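Local coordinates for DUF2235 domain-containing protein (PDB 4O5P), which is a phospholipase effector of the type VI secretion system that probably hydrolyses membrane phospholipids through a catalytic domain of the alpha/beta-hydrolase clan, at residues G18-D23 against A406-Y411; S28-K33 against E413-G418; Q35-V40 against C62-I67; R230-G235 against G418-V423. All blocks are in the same frame, centred on the assembly; numbering follows the deposited sequence.

Contact 1: residues G18-D23 against A406-Y411; sequences GRLTYD and ALQHMY
With CG anti to the carbonyl carbon (chi1 -77°) and the chain extended to CD, Gln-408 leaves its helix pointing at the loop 18-23 and brings its amide up to the backbone of Gly-18 and Arg-19. There OE1 accepts the N-H of Arg-19, N to OE1 3.0 Å, from a donor that stands above the amide carbonyl plane, 41° out of it. CA of Gly-18 lies 3.5 Å from the same OE1; the positive phi of this residue, 89°, is a conformation that suits glycine. The other end of the amide is engaged as well, NE2 donating to the carbonyl of Phe-447, so one glutamine ties two loops to the helix. Helix 403-416, which carries it, packs with its other side, through Ala-406 and Met-410 (selenomethionine here), on strands 270-280 and 331-336 of the central sheet of the alpha/beta-hydrolase domain, while the N-terminal loop lies over the side turned from the sheet. Leu-20 fills the angle between Gln-408 and Tyr-411. Its CD1 rests on Gln-408 CG at 3.6 Å, and its CG sits over one face of the Tyr-411 ring, 4.3 Å from the ring centroid in a CH-pi contact. The phenol OH bonds to the carbonyl of Gln-422; a water held by Leu-20 O reaches it only weakly. Arg-19 runs extended from CG to NE beside His-409, its NE 3.9 Å from His-409 CA, and its NH2 is spent on the carbonyl of Thr-13, whereas His-409 ND1 bonds to Tyr-375.

Contact 2: residues S28-K33 against E413-G418; sequences SENILK and EAFEAG
Helix 24-34 meets the C-terminal end of helix 403-416 where Asn-30 and Gly-418 bring their CA atoms to 5.1 Å. Gly-418 has left helical geometry and closes the helix in a Schellman motif; its positive phi of 103° suits glycine, and CB of Lys-33 comes up against its bare CA. Asn-30, its CG anti to the backbone N (chi1 165°), lays its amide over one face of the Phe-415 ring, the two planes 15° apart and ND2 3.8 Å above the ring centre. The same ND2 donates to the main-chain carbonyl of Phe-415, ND2 to O 3.1 Å, in the carbonyl plane and on a lone pair. That oxygen also takes the N-H of Gly-418, so the asparagine joins the hydrogen bonding of the helix terminus itself. A further bond from ND2 to the carbonyl of Ala-419 extends the grip into the following loop. Through Ala-414 and Ala-417 this end of helix 403-416 also rests on Phe-276 of strand 270-280, so helix 24-34 packs against a helix that lies on the central sheet. Packing is close on the aliphatic side, with Asn-30 CB 3.4 Å from Phe-415 CE2. One turn further on, Lys-33 stretches past the glycine with CD 4.0 Å from Gly-418 N. The Glu-416 carboxylate is near as well, although OE2 stays 4.1 Å from Lys-33 NZ, too far for a salt bridge.

Contact 3: residues Q35-V40 against C62-I67; sequences QSDERV and CKAIHI
The first turn of helix 36-43 runs alongside the start of strand 62-71, their local axes 7.5 Å apart at closest approach and roughly antiparallel at 149°, with Glu-38 set against Cys-62 and Asp-37 against Ala-64. No direct hydrogen bond joins the two segments. Glu-38, whose chain is extended beyond CG, brings its carboxylate alongside the main chain of the strand: CD is 3.5 Å from Cys-62 O, and OE2 is 4.0 Å from Lys-63 CA. A water bridges Glu-38 and Cys-62, donating to Cys-62 O and, weakly, to Glu-38 OE1. The CB of Asp-37 is directed toward the strand, and OD2 lies against the methyl of Ala-64, OD2 to CB 3.6 Å. The same OD2 forms a salt bridge with NE of Arg-230 on the adjacent strand. The helix thus covers one face of the sheet at strands 62-71 and 225-236, which run parallel and share backbone hydrogen bonds at Lys-63 and Ile-65. Ile-65 and Ile-67 point to the other face, where helix 139-162 packs, giving the alpha/beta/alpha layering expected of an alpha/beta-hydrolase fold.

Contact 4: residues R230-G235 against G418-V423; sequences RLYIYG and GAPLQV
From CB, Tyr-232 sets out toward the loop 418-423, its CG anti to the carbonyl carbon (chi1 -45°), and the ring is met almost atom by atom. Above CG, over the ring face, lies CD of Pro-420 at 3.8 Å. On one rim CD1 comes to 3.6 Å from the same CD, and CE1 lies near both CD and CG of the proline. On the other rim CD2 touches CA of Ala-419 at 3.7 Å and has its methyl close by. Further out, CE2 approaches Gly-418 O at 3.6 Å, and at the tip OH lies at a like distance from that oxygen but is hydrogen-bonded to His-66 ND1. Pro-420 CD stands over the ring face, offset toward the rim, 3.7 Å from the centroid and 15° off the normal, a CH-pi contact. Pro-420 is also the centre of an inverse gamma turn, which bends the chain just after it leaves helix 403-416. Strand 225-236 is an inner strand of the sheet, between 62-71 and 270-280, and its end at Gly-235 opens a GxSxG sequence that fits the nucleophile elbow of alpha/beta-hydrolases, with Ser-237 the probable nucleophile. Leu-231 and Ile-233 face helix 238-254 on the opposite side of the sheet. Two residues along from Tyr-232, Tyr-234 brings its hydroxyl up to the loop, OH to Ala-419 CB 3.5 Å, and meets Leu-421 tip to tip with OH 4.1 Å from CD2.

From the N terminus, the chain passes the loop 18-23 and helix 24-34, whose distant partners are successive parts of helix 403-416 and its end. Contacts 1 and 2 therefore close loops of some 380 residues that cross each other. Contact 3, a short closure between helix 36-43 and strand 62-71, nests inside both. Contact 4 opens later, on the neighbouring strand 225-236, and crosses contacts 1 and 2, sharing Gly-418 with the latter; contacts 3 and 4 follow in series. Together they tie the N-terminal loop and helices to helix 403-416, its following loop and one face of the central sheet.

Contact 1: residues G18-D23 against A406-Y411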
# COMPACT_ATOMS: atom_id res chain seq x y z
N GLY A 18 10.09 23.27 -12.29
CA GLY A 18 9.29 22.55 -11.32
C GLY A 18 7.81 22.88 -11.42
O GLY A 18 7.39 23.62 -12.30
N ARG A 19 7.01 22.31 -10.53
CA ARG A 19 5.57 22.45 -10.61
C ARG A 19 5.06 23.26 -9.44
O ARG A 19 3.84 23.42 -9.29
CB ARG A 19 4.88 21.08 -10.62
CG ARG A 19 5.39 20.10 -11.67
CD ARG A 19 4.38 18.98 -11.93
NE ARG A 19 4.96 17.91 -12.73
CZ ARG A 19 4.93 17.86 -14.06
NH1 ARG A 19 4.36 18.85 -14.76
NH2 ARG A 19 5.49 16.85 -14.70
N LEU A 20 5.97 23.77 -8.62
CA LEU A 20 5.58 24.52 -7.43
C LEU A 20 5.59 26.06 -7.60
O LEU A 20 5.21 26.80 -6.68
CB LEU A 20 6.39 24.09 -6.21
CG LEU A 20 5.71 22.96 -5.43
CD1 LEU A 20 5.83 21.61 -6.15
CD2 LEU A 20 6.24 22.85 -4.01
N THR A 21 6.00 26.53 -8.77
CA THR A 21 5.94 27.96 -9.08
C THR A 21 4.49 28.38 -9.24
O THR A 21 3.63 27.56 -9.57
CB THR A 21 6.69 28.25 -10.38
OG1 THR A 21 6.23 27.36 -11.40
CG2 THR A 21 8.19 28.04 -10.18
N TYR A 22 4.18 29.65 -9.01
CA TYR A 22 2.79 30.07 -9.09
C TYR A 22 2.55 31.46 -9.64
O TYR A 22 3.42 32.32 -9.60
CB TYR A 22 2.09 29.95 -7.74
CG TYR A 22 2.80 30.65 -6.61
CD1 TYR A 22 2.54 32.00 -6.32
CD2 TYR A 22 3.70 29.97 -5.81
CE1 TYR A 22 3.18 32.64 -5.27
CE2 TYR A 22 4.34 30.60 -4.76
CZ TYR A 22 4.08 31.92 -4.49
OH TYR A 22 4.74 32.52 -3.44
N ASP A 23 1.32 31.65 -10.13
CA ASP A 23 0.84 32.93 -10.64
C ASP A 23 -0.28 33.38 -9.71
O ASP A 23 -0.91 32.55 -9.06
CB ASP A 23 0.25 32.70 -12.03
CG ASP A 23 0.73 33.70 -13.04
OD1 ASP A 23 0.86 34.89 -12.66
OD2 ASP A 23 0.99 33.31 -14.20
N ALA A 406 7.35 12.43 -8.74
CA ALA A 406 5.97 12.00 -8.48
C ALA A 406 5.31 12.92 -7.45
O ALA A 406 4.15 13.31 -7.61
CB ALA A 406 5.93 10.57 -8.03
N LEU A 407 6.05 13.28 -6.40
CA LEU A 407 5.51 14.16 -5.36
C LEU A 407 5.02 15.47 -5.97
O LEU A 407 3.85 15.88 -5.79
CB LEU A 407 6.57 14.45 -4.29
CG LEU A 407 6.32 15.61 -3.33
CD1 LEU A 407 5.15 15.28 -2.40
CD2 LEU A 407 7.56 15.88 -2.53
N GLN A 408 5.90 16.12 -6.73
CA GLN A 408 5.51 17.38 -7.33
C GLN A 408 4.32 17.16 -8.26
O GLN A 408 3.36 17.96 -8.28
CB GLN A 408 6.69 18.04 -8.05
CG GLN A 408 7.68 18.70 -7.10
CD GLN A 408 8.53 19.79 -7.77
OE1 GLN A 408 8.34 20.09 -8.95
NE2 GLN A 408 9.46 20.37 -7.02
N HIS A 409 4.36 16.05 -8.97
CA HIS A 409 3.31 15.81 -9.95
C HIS A 409 1.99 15.74 -9.19
O HIS A 409 1.00 16.38 -9.58
CB HIS A 409 3.60 14.54 -10.76
CG HIS A 409 2.56 14.21 -11.78
ND1 HIS A 409 2.64 13.09 -12.58
CD2 HIS A 409 1.42 14.84 -12.14
CE1 HIS A 409 1.59 13.04 -13.38
NE2 HIS A 409 0.83 14.09 -13.13
N MSE A 410 2.01 15.02 -8.06
CA MSE A 410 0.77 14.74 -7.37
C MSE A 410 0.28 16.07 -6.85
O MSE A 410 -0.91 16.40 -6.96
CB MSE A 410 0.98 13.73 -6.22
CG MSE A 410 -0.34 13.35 -5.55
SE MSE A 410 -1.47 12.31 -6.77
CE MSE A 410 -0.64 10.59 -6.45
N TYR A 411 1.24 16.87 -6.37
CA TYR A 411 0.91 18.16 -5.81
C TYR A 411 0.15 18.96 -6.85
O TYR A 411 -0.95 19.48 -6.58
CB TYR A 411 2.19 18.88 -5.39
CG TYR A 411 1.97 20.29 -4.90
CD1 TYR A 411 1.71 20.55 -3.57
CD2 TYR A 411 2.03 21.36 -5.79
CE1 TYR A 411 1.51 21.86 -3.13
CE2 TYR A 411 1.83 22.64 -5.36
CZ TYR A 411 1.57 22.90 -4.05
OH TYR A 411 1.37 24.21 -3.66
O HOH W 1 2.81 26.31 -5.95

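Contact 2: residues S28-K33 against E413-G418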
# COMPACT_ATOMS: atom_id res chain seq x y z
N SER A 28 -5.52 32.31 -7.48
CA SER A 28 -6.89 32.80 -7.55
C SER A 28 -7.82 31.66 -7.90
O SER A 28 -8.85 31.49 -7.27
CB SER A 28 -7.03 33.93 -8.59
OG SER A 28 -6.51 35.14 -8.09
N GLU A 29 -7.43 30.84 -8.88
CA GLU A 29 -8.29 29.76 -9.35
C GLU A 29 -8.42 28.62 -8.35
O GLU A 29 -9.51 28.02 -8.22
CB GLU A 29 -7.77 29.21 -10.67
CG GLU A 29 -7.83 30.21 -11.80
CD GLU A 29 -7.40 29.61 -13.11
OE1 GLU A 29 -7.50 28.37 -13.25
OE2 GLU A 29 -6.95 30.37 -13.99
N ASN A 30 -7.33 28.29 -7.67
CA ASN A 30 -7.44 27.23 -6.64
C ASN A 30 -8.43 27.68 -5.55
O ASN A 30 -9.36 26.92 -5.15
CB ASN A 30 -6.04 26.90 -6.12
CG ASN A 30 -6.05 26.11 -4.83
OD1 ASN A 30 -5.95 26.68 -3.74
ND2 ASN A 30 -6.11 24.77 -4.94
N ILE A 31 -8.26 28.93 -5.12
CA ILE A 31 -9.19 29.53 -4.16
C ILE A 31 -10.61 29.46 -4.70
O ILE A 31 -11.52 29.01 -4.00
CB ILE A 31 -8.79 30.99 -3.85
CG1 ILE A 31 -7.56 31.00 -2.94
CG2 ILE A 31 -9.94 31.75 -3.18
CD1 ILE A 31 -6.67 32.21 -3.11
N LEU A 32 -10.79 29.86 -5.96
CA LEU A 32 -12.10 29.92 -6.60
C LEU A 32 -12.82 28.58 -6.56
O LEU A 32 -14.03 28.52 -6.29
CB LEU A 32 -12.00 30.41 -8.06
CG LEU A 32 -11.58 31.85 -8.42
CD1 LEU A 32 -12.25 32.34 -9.70
CD2 LEU A 32 -11.78 32.86 -7.28
N LYS A 33 -12.07 27.51 -6.82
CA LYS A 33 -12.61 26.15 -6.71
C LYS A 33 -13.03 25.83 -5.28
O LYS A 33 -14.10 25.25 -5.05
CB LYS A 33 -11.59 25.12 -7.20
CG LYS A 33 -11.73 24.81 -8.67
CD LYS A 33 -10.74 23.78 -9.15
CE LYS A 33 -10.48 23.98 -10.63
NZ LYS A 33 -9.94 22.75 -11.30
N GLU A 413 -1.46 18.07 -9.46
CA GLU A 413 -2.76 17.52 -9.82
C GLU A 413 -3.73 17.94 -8.74
O GLU A 413 -4.81 18.46 -9.05
CB GLU A 413 -2.72 15.98 -9.92
CG GLU A 413 -1.83 15.46 -11.05
CD GLU A 413 -2.54 15.48 -12.38
OE1 GLU A 413 -1.97 14.94 -13.36
OE2 GLU A 413 -3.68 16.02 -12.45
N ALA A 414 -3.30 17.81 -7.49
CA ALA A 414 -4.19 18.07 -6.38
C ALA A 414 -4.50 19.56 -6.38
O ALA A 414 -5.65 19.96 -6.18
CB ALA A 414 -3.55 17.63 -5.08
N PHE A 415 -3.49 20.37 -6.68
CA PHE A 415 -3.70 21.81 -6.64
C PHE A 415 -4.71 22.19 -7.72
O PHE A 415 -5.57 23.06 -7.52
CB PHE A 415 -2.37 22.55 -6.81
CG PHE A 415 -2.41 23.98 -6.35
CD1 PHE A 415 -2.12 24.30 -5.03
CD2 PHE A 415 -2.74 25.00 -7.24
CE1 PHE A 415 -2.16 25.62 -4.60
CE2 PHE A 415 -2.79 26.32 -6.81
CZ PHE A 415 -2.50 26.63 -5.49
N GLU A 416 -4.64 21.49 -8.86
CA GLU A 416 -5.50 21.80 -9.98
C GLU A 416 -6.92 21.44 -9.62
O GLU A 416 -7.87 22.05 -10.13
CB GLU A 416 -5.11 20.98 -11.21
CG GLU A 416 -4.69 21.76 -12.43
CD GLU A 416 -5.63 22.90 -12.78
OE1 GLU A 416 -5.46 24.00 -12.20
OE2 GLU A 416 -6.53 22.71 -13.63
N ALA A 417 -7.07 20.44 -8.75
CA ALA A 417 -8.41 19.92 -8.49
C ALA A 417 -9.06 20.64 -7.31
O ALA A 417 -10.19 20.32 -6.92
CB ALA A 417 -8.37 18.40 -8.27
N GLY A 418 -8.36 21.61 -6.75
CA GLY A 418 -8.93 22.45 -5.71
C GLY A 418 -8.47 22.12 -4.30
O GLY A 418 -9.07 22.59 -3.33

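Contact 3: residues Q35-V40 against C62-I67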
# COMPACT_ATOMS: atom_id res chain seq x y z
N GLN A 35 -14.12 27.85 -3.10
CA GLN A 35 -15.26 28.68 -2.71
C GLN A 35 -16.47 28.51 -3.63
O GLN A 35 -17.35 29.38 -3.65
CB GLN A 35 -14.87 30.16 -2.71
CG GLN A 35 -13.70 30.55 -1.85
CD GLN A 35 -13.30 32.01 -2.08
OE1 GLN A 35 -13.76 32.64 -3.04
NE2 GLN A 35 -12.45 32.54 -1.21
N SER A 36 -16.53 27.42 -4.39
CA SER A 36 -17.62 27.25 -5.36
C SER A 36 -18.98 27.04 -4.68
O SER A 36 -20.00 27.62 -5.12
CB SER A 36 -17.31 26.12 -6.35
OG SER A 36 -17.20 24.86 -5.69
N ASP A 37 -19.00 26.24 -3.63
CA ASP A 37 -20.21 26.02 -2.84
C ASP A 37 -20.83 27.34 -2.33
O ASP A 37 -22.04 27.57 -2.49
CB ASP A 37 -19.92 25.10 -1.66
CG ASP A 37 -19.87 23.64 -2.06
OD1 ASP A 37 -20.80 23.19 -2.77
OD2 ASP A 37 -18.91 22.94 -1.68
N GLU A 38 -19.99 28.17 -1.72
CA GLU A 38 -20.39 29.49 -1.24
C GLU A 38 -20.95 30.34 -2.37
O GLU A 38 -21.93 31.05 -2.18
CB GLU A 38 -19.22 30.23 -0.59
CG GLU A 38 -18.70 29.58 0.68
CD GLU A 38 -17.58 30.38 1.31
OE1 GLU A 38 -17.68 31.63 1.34
OE2 GLU A 38 -16.60 29.76 1.78
N ARG A 39 -20.32 30.29 -3.54
CA ARG A 39 -20.81 31.03 -4.70
C ARG A 39 -22.21 30.62 -5.09
O ARG A 39 -23.09 31.47 -5.24
CB ARG A 39 -19.90 30.80 -5.89
CG ARG A 39 -18.83 31.83 -6.04
CD ARG A 39 -18.26 31.76 -7.44
NE ARG A 39 -16.86 32.13 -7.39
CZ ARG A 39 -15.89 31.27 -7.16
NH1 ARG A 39 -16.16 29.97 -7.00
NH2 ARG A 39 -14.64 31.70 -7.12
N VAL A 40 -22.41 29.31 -5.29
CA VAL A 40 -23.73 28.80 -5.62
C VAL A 40 -24.76 29.26 -4.59
O VAL A 40 -25.83 29.77 -4.94
CB VAL A 40 -23.76 27.27 -5.65
CG1 VAL A 40 -25.17 26.78 -5.95
CG2 VAL A 40 -22.78 26.74 -6.66
N CYS A 62 -21.59 31.66 4.94
CA CYS A 62 -21.62 30.22 4.74
C CYS A 62 -20.20 29.67 4.59
O CYS A 62 -19.26 30.44 4.41
CB CYS A 62 -22.44 29.89 3.49
SG CYS A 62 -22.44 31.21 2.26
N LYS A 63 -20.06 28.34 4.70
CA LYS A 63 -18.77 27.70 4.44
C LYS A 63 -18.92 26.23 4.06
O LYS A 63 -19.79 25.53 4.59
CB LYS A 63 -17.83 27.83 5.65
CG LYS A 63 -18.30 27.13 6.91
CD LYS A 63 -17.37 27.36 8.09
CE LYS A 63 -17.80 26.51 9.29
NZ LYS A 63 -17.18 26.92 10.58
N ALA A 64 -18.10 25.76 3.13
CA ALA A 64 -18.01 24.33 2.90
C ALA A 64 -17.00 23.77 3.88
O ALA A 64 -16.18 24.52 4.43
CB ALA A 64 -17.59 24.03 1.48
N ILE A 65 -17.07 22.47 4.14
CA ILE A 65 -16.06 21.83 4.97
C ILE A 65 -15.10 21.11 4.04
O ILE A 65 -15.52 20.24 3.27
CB ILE A 65 -16.69 20.86 5.99
CG1 ILE A 65 -17.80 21.58 6.75
CG2 ILE A 65 -15.63 20.31 6.96
CD1 ILE A 65 -18.48 20.73 7.77
N HIS A 66 -13.83 21.48 4.08
CA HIS A 66 -12.84 20.90 3.18
C HIS A 66 -11.92 20.02 4.00
O HIS A 66 -11.34 20.48 4.99
CB HIS A 66 -12.03 22.00 2.46
CG HIS A 66 -12.84 22.82 1.48
ND1 HIS A 66 -12.98 22.47 0.15
CD2 HIS A 66 -13.51 23.98 1.64
CE1 HIS A 66 -13.71 23.38 -0.46
NE2 HIS A 66 -14.04 24.31 0.42
N ILE A 67 -11.81 18.75 3.61
CA ILE A 67 -11.10 17.77 4.43
C ILE A 67 -10.06 17.01 3.62
O ILE A 67 -10.38 16.35 2.64
CB ILE A 67 -12.06 16.73 5.00
CG1 ILE A 67 -13.17 17.39 5.84
CG2 ILE A 67 -11.30 15.69 5.83
CD1 ILE A 67 -14.36 16.48 6.08
O HOH W 2 -19.15 32.89 4.02

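Contact 4: residues R230-G235 against G418-V423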
# COMPACT_ATOMS: atom_id res chain seq x y z
N ARG A 230 -16.30 18.29 1.15
CA ARG A 230 -15.48 18.08 -0.03
C ARG A 230 -14.17 17.45 0.42
O ARG A 230 -13.48 18.00 1.28
CB ARG A 230 -15.22 19.43 -0.70
CG ARG A 230 -16.48 20.22 -0.99
CD ARG A 230 -17.35 19.47 -1.97
NE ARG A 230 -18.62 20.15 -2.26
CZ ARG A 230 -19.65 19.55 -2.84
NH1 ARG A 230 -19.58 18.27 -3.19
NH2 ARG A 230 -20.76 20.23 -3.08
N LEU A 231 -13.84 16.29 -0.15
CA LEU A 231 -12.73 15.47 0.35
C LEU A 231 -11.54 15.43 -0.62
O LEU A 231 -11.72 15.34 -1.82
CB LEU A 231 -13.18 14.03 0.62
CG LEU A 231 -14.23 13.77 1.70
CD1 LEU A 231 -14.23 12.33 2.12
CD2 LEU A 231 -14.01 14.64 2.89
N TYR A 232 -10.34 15.52 -0.06
CA TYR A 232 -9.09 15.38 -0.80
C TYR A 232 -8.34 14.28 -0.08
O TYR A 232 -8.06 14.39 1.13
CB TYR A 232 -8.33 16.71 -0.81
CG TYR A 232 -9.28 17.86 -1.12
CD1 TYR A 232 -10.03 18.45 -0.10
CD2 TYR A 232 -9.46 18.30 -2.42
CE1 TYR A 232 -10.92 19.46 -0.37
CE2 TYR A 232 -10.36 19.32 -2.70
CZ TYR A 232 -11.08 19.90 -1.67
OH TYR A 232 -11.97 20.91 -1.93
N ILE A 233 -8.05 13.19 -0.79
CA ILE A 233 -7.58 11.95 -0.17
C ILE A 233 -6.29 11.49 -0.84
O ILE A 233 -6.26 11.37 -2.06
CB ILE A 233 -8.62 10.80 -0.35
CG1 ILE A 233 -10.04 11.24 0.05
CG2 ILE A 233 -8.20 9.55 0.42
CD1 ILE A 233 -10.28 11.35 1.53
N TYR A 234 -5.23 11.24 -0.07
CA TYR A 234 -3.96 10.80 -0.63
C TYR A 234 -3.62 9.45 -0.01
O TYR A 234 -3.80 9.27 1.20
CB TYR A 234 -2.83 11.82 -0.33
CG TYR A 234 -3.17 13.26 -0.69
CD1 TYR A 234 -3.41 13.64 -2.00
CD2 TYR A 234 -3.22 14.24 0.30
CE1 TYR A 234 -3.72 14.96 -2.32
CE2 TYR A 234 -3.52 15.56 -0.01
CZ TYR A 234 -3.76 15.91 -1.32
OH TYR A 234 -4.07 17.21 -1.61
N GLY A 235 -3.13 8.50 -0.80
CA GLY A 235 -2.74 7.21 -0.25
C GLY A 235 -1.51 6.65 -0.94
O GLY A 235 -1.30 6.89 -2.13
N GLY A 418 -8.36 21.61 -6.75
CA GLY A 418 -8.93 22.45 -5.71
C GLY A 418 -8.47 22.12 -4.30
O GLY A 418 -9.07 22.59 -3.33
N ALA A 419 -7.41 21.34 -4.17
CA ALA A 419 -6.91 20.93 -2.84
C ALA A 419 -6.39 22.09 -1.98
O ALA A 419 -5.71 22.99 -2.48
CB ALA A 419 -5.83 19.85 -2.98
N PRO A 420 -6.69 22.06 -0.66
CA PRO A 420 -6.24 23.12 0.24
C PRO A 420 -4.76 22.97 0.52
O PRO A 420 -4.38 22.49 1.60
CB PRO A 420 -7.05 22.87 1.52
CG PRO A 420 -8.20 22.01 1.09
CD PRO A 420 -7.61 21.13 0.02
N LEU A 421 -3.93 23.37 -0.44
CA LEU A 421 -2.48 23.17 -0.34
C LEU A 421 -1.72 24.47 -0.11
O LEU A 421 -2.05 25.51 -0.70
CB LEU A 421 -1.96 22.47 -1.60
CG LEU A 421 -2.26 20.98 -1.71
CD1 LEU A 421 -1.87 20.41 -3.08
CD2 LEU A 421 -1.53 20.23 -0.57
N GLN A 422 -0.70 24.42 0.73
CA GLN A 422 0.18 25.58 0.89
C GLN A 422 0.97 25.77 -0.40
O GLN A 422 1.18 24.82 -1.16
CB GLN A 422 1.12 25.37 2.07
CG GLN A 422 0.43 24.99 3.39
CD GLN A 422 1.37 24.36 4.39
OE1 GLN A 422 2.59 24.47 4.25
NE2 GLN A 422 0.81 23.69 5.40
N VAL A 423 1.41 27.01 -0.65
CA VAL A 423 2.34 27.25 -1.75
C VAL A 423 3.63 27.79 -1.16
O VAL A 423 3.66 28.18 0.01
CB VAL A 423 1.79 28.28 -2.76
CG1 VAL A 423 0.40 27.86 -3.22
CG2 VAL A 423 1.74 29.67 -2.13